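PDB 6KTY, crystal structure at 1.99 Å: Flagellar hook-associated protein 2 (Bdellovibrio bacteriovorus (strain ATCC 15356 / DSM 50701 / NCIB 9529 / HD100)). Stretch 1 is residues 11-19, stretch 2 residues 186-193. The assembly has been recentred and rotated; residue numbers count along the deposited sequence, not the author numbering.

Stretch 1 11-19: FLSGDPNIV
Stretch 2 (186-193) GREIRLSV

Although any two residues that touch are at least 169 positions apart in sequence, the two stretches of this chain pair as a short antiparallel ladder and together bury 508 Å². L12 and S192 form the hydrogen-bonded pair (CA to CA 5.3 Å): L12 N donates to S192 O at 2.9 Å and S192 N to L12 O at 2.8 Å, both nearly straight. The next pair, S13 with L191, is non-hydrogen-bonded, and its CA atoms lie 4.4 Å apart. Beyond it G14 N donates to R190 O at 2.8 Å, with a more bent angle of 141°. F11 lies beside V193 at the other end. Two CA-H...O contacts reinforce the ladder, F11 CA to S192 O and L191 CA to L12 O, each 3.3 Å. Extended angles hold through S13 (phi/psi -99/136) and from I189 (-112/140) to S192 (-133/155).

At G14 the first stretch leaves the ladder (-58/-29). A CB here would sit 2.8 Å from R190 O, a clash, so the absence of a side chain permits the close approach. D15 (-145/97) then leads into a turn in which D15 O accepts from I18 N and V19 N, both at 3.0 Å, while N17 N donates to D15 OD1 at 2.9 Å. S13 OG (chi1 t) braces the turn, donating to V19 O at 2.5 Å and accepting from D15 N at 3.1 Å.

I189, the residue most covered by the opposing stretch, points its CA-to-CB bond toward this turn. With chi1 and chi2 both m, its CG2 lies 3.5 Å from D15 N and 3.8 Å from G14 N, while its CD1 meets I18 CD1 at 3.7 Å; I18 is m, t.

L191, the next most covered, shares a face of the sheet with S13. Its chi1 is m and its chi2 (13°) lies between wells, leaving CD1 3.6 Å from S13 OG. F11 (chi1 t, chi2 80°) starts sideways, but its ring reaches back to place CZ 4.0 Å from L191 CG, an apolar contact. On the other face, S192 (chi1 p) sets OG 3.8 Å from L12 CB, with L12 in m, t.

The CA-to-CB bond of R187 points toward the first stretch, with chi1 m, chi2 -91°, chi3 m and chi4 95°. I18 CD1 lies over one face of its guanidinium, 4.3 Å from R187 NH2. Opposite charges approach where D15 OD2 (D15 chi1 t) comes within 4.1 Å of R187 NH2, too far for a salt bridge; a water bridges them, donating to D15 OD2 at 2.4 Å and accepting from R187 NH2 at 2.7 Å.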

# COMPACT_ATOMS: atom_id res chain seq x y z
N PHE A 11 12.19 11.78 17.90
CA PHE A 11 11.78 10.55 17.13
C PHE A 11 10.90 10.87 15.92
O PHE A 11 9.83 11.47 16.07
CB PHE A 11 11.02 9.56 18.03
CG PHE A 11 10.42 8.38 17.28
CD1 PHE A 11 11.21 7.29 16.93
CD2 PHE A 11 9.08 8.38 16.89
CE1 PHE A 11 10.68 6.22 16.21
CE2 PHE A 11 8.54 7.32 16.17
CZ PHE A 11 9.34 6.22 15.84
N LEU A 12 11.32 10.39 14.75
CA LEU A 12 10.48 10.49 13.53
C LEU A 12 10.27 9.13 12.85
O LEU A 12 11.22 8.35 12.71
CB LEU A 12 11.11 11.46 12.53
CG LEU A 12 11.19 12.91 12.99
CD1 LEU A 12 12.15 13.73 12.12
CD2 LEU A 12 9.78 13.52 13.00
N SER A 13 9.02 8.84 12.49
CA SER A 13 8.70 7.68 11.68
C SER A 13 8.54 8.11 10.23
O SER A 13 7.93 9.14 9.96
CB SER A 13 7.40 7.03 12.18
OG SER A 13 6.96 6.00 11.29
N GLY A 14 9.11 7.33 9.30
CA GLY A 14 8.90 7.54 7.88
C GLY A 14 7.42 7.45 7.50
O GLY A 14 7.00 8.06 6.53
N ASP A 15 6.64 6.67 8.25
CA ASP A 15 5.18 6.63 8.05
C ASP A 15 4.44 6.45 9.36
O ASP A 15 4.26 5.32 9.83
CB ASP A 15 4.77 5.54 7.06
CG ASP A 15 3.34 5.74 6.56
OD1 ASP A 15 2.51 6.35 7.29
OD2 ASP A 15 3.06 5.30 5.42
N PRO A 16 3.96 7.57 9.93
CA PRO A 16 3.24 7.50 11.22
C PRO A 16 1.94 6.70 11.16
O PRO A 16 1.42 6.32 12.20
CB PRO A 16 2.95 8.98 11.56
CG PRO A 16 3.82 9.79 10.68
CD PRO A 16 4.13 8.95 9.46
N ASN A 17 1.42 6.44 9.96
CA ASN A 17 0.19 5.66 9.80
C ASN A 17 0.47 4.16 9.68
O ASN A 17 -0.45 3.36 9.47
CB ASN A 17 -0.58 6.14 8.58
CG ASN A 17 -1.02 7.60 8.72
OD1 ASN A 17 -0.71 8.42 7.88
ND2 ASN A 17 -1.72 7.92 9.79
N ILE A 18 1.74 3.78 9.80
CA ILE A 18 2.11 2.37 9.96
C ILE A 18 2.72 2.14 11.33
O ILE A 18 2.29 1.24 12.07
CB ILE A 18 3.02 1.83 8.82
CG1 ILE A 18 2.29 1.92 7.48
CG2 ILE A 18 3.44 0.36 9.12
CD1 ILE A 18 3.13 1.54 6.23
N VAL A 19 3.72 2.95 11.67
CA VAL A 19 4.33 2.87 12.99
C VAL A 19 4.57 4.29 13.48
O VAL A 19 5.10 5.10 12.75
CB VAL A 19 5.68 2.13 12.93
CG1 VAL A 19 6.23 2.00 14.36
CG2 VAL A 19 5.52 0.76 12.32
N GLY A 186 5.59 -6.10 3.54
CA GLY A 186 6.38 -5.65 2.37
C GLY A 186 6.65 -4.14 2.28
O GLY A 186 7.21 -3.67 1.29
N ARG A 187 6.26 -3.39 3.30
CA ARG A 187 6.45 -1.96 3.36
C ARG A 187 7.33 -1.62 4.59
O ARG A 187 6.86 -1.14 5.65
CB ARG A 187 5.10 -1.24 3.46
CG ARG A 187 4.11 -1.52 2.30
CD ARG A 187 4.19 -0.56 1.12
NE ARG A 187 3.53 0.71 1.41
CZ ARG A 187 4.13 1.81 1.86
NH1 ARG A 187 5.45 1.85 2.05
NH2 ARG A 187 3.42 2.89 2.11
N GLU A 188 8.62 -1.85 4.42
CA GLU A 188 9.59 -1.51 5.41
C GLU A 188 9.63 0.01 5.58
O GLU A 188 9.65 0.78 4.58
CB GLU A 188 10.97 -2.07 5.03
CG GLU A 188 11.97 -2.07 6.17
CD GLU A 188 13.28 -2.78 5.82
OE1 GLU A 188 13.71 -2.72 4.65
OE2 GLU A 188 13.92 -3.38 6.74
N ILE A 189 9.59 0.45 6.83
CA ILE A 189 9.54 1.88 7.21
C ILE A 189 10.89 2.20 7.86
O ILE A 189 11.43 1.38 8.64
CB ILE A 189 8.44 2.19 8.25
CG1 ILE A 189 7.06 1.66 7.81
CG2 ILE A 189 8.35 3.67 8.55
CD1 ILE A 189 6.77 1.79 6.36
N ARG A 190 11.42 3.39 7.56
CA ARG A 190 12.61 3.86 8.24
C ARG A 190 12.21 4.84 9.36
O ARG A 190 11.39 5.71 9.15
CB ARG A 190 13.57 4.53 7.26
CG ARG A 190 14.32 3.56 6.35
CD ARG A 190 15.73 4.09 6.06
NE ARG A 190 15.61 5.45 5.57
CZ ARG A 190 16.45 6.45 5.79
NH1 ARG A 190 17.55 6.31 6.52
NH2 ARG A 190 16.16 7.62 5.27
N LEU A 191 12.79 4.64 10.54
CA LEU A 191 12.54 5.44 11.72
C LEU A 191 13.87 6.07 12.13
O LEU A 191 14.92 5.46 11.95
CB LEU A 191 12.10 4.54 12.86
CG LEU A 191 10.70 3.90 12.91
CD1 LEU A 191 9.90 3.97 11.66
CD2 LEU A 191 10.81 2.47 13.38
N SER A 192 13.83 7.27 12.70
CA SER A 192 15.06 7.87 13.25
C SER A 192 14.88 8.45 14.67
O SER A 192 13.78 8.83 15.08
CB SER A 192 15.56 8.96 12.31
OG SER A 192 14.61 9.99 12.21
N VAL A 193 15.99 8.52 15.40
CA VAL A 193 16.00 9.07 16.76
C VAL A 193 17.26 9.91 16.96
O VAL A 193 18.31 9.61 16.40
CB VAL A 193 15.95 7.95 17.80
O HOH W 1 4.34 5.13 3.36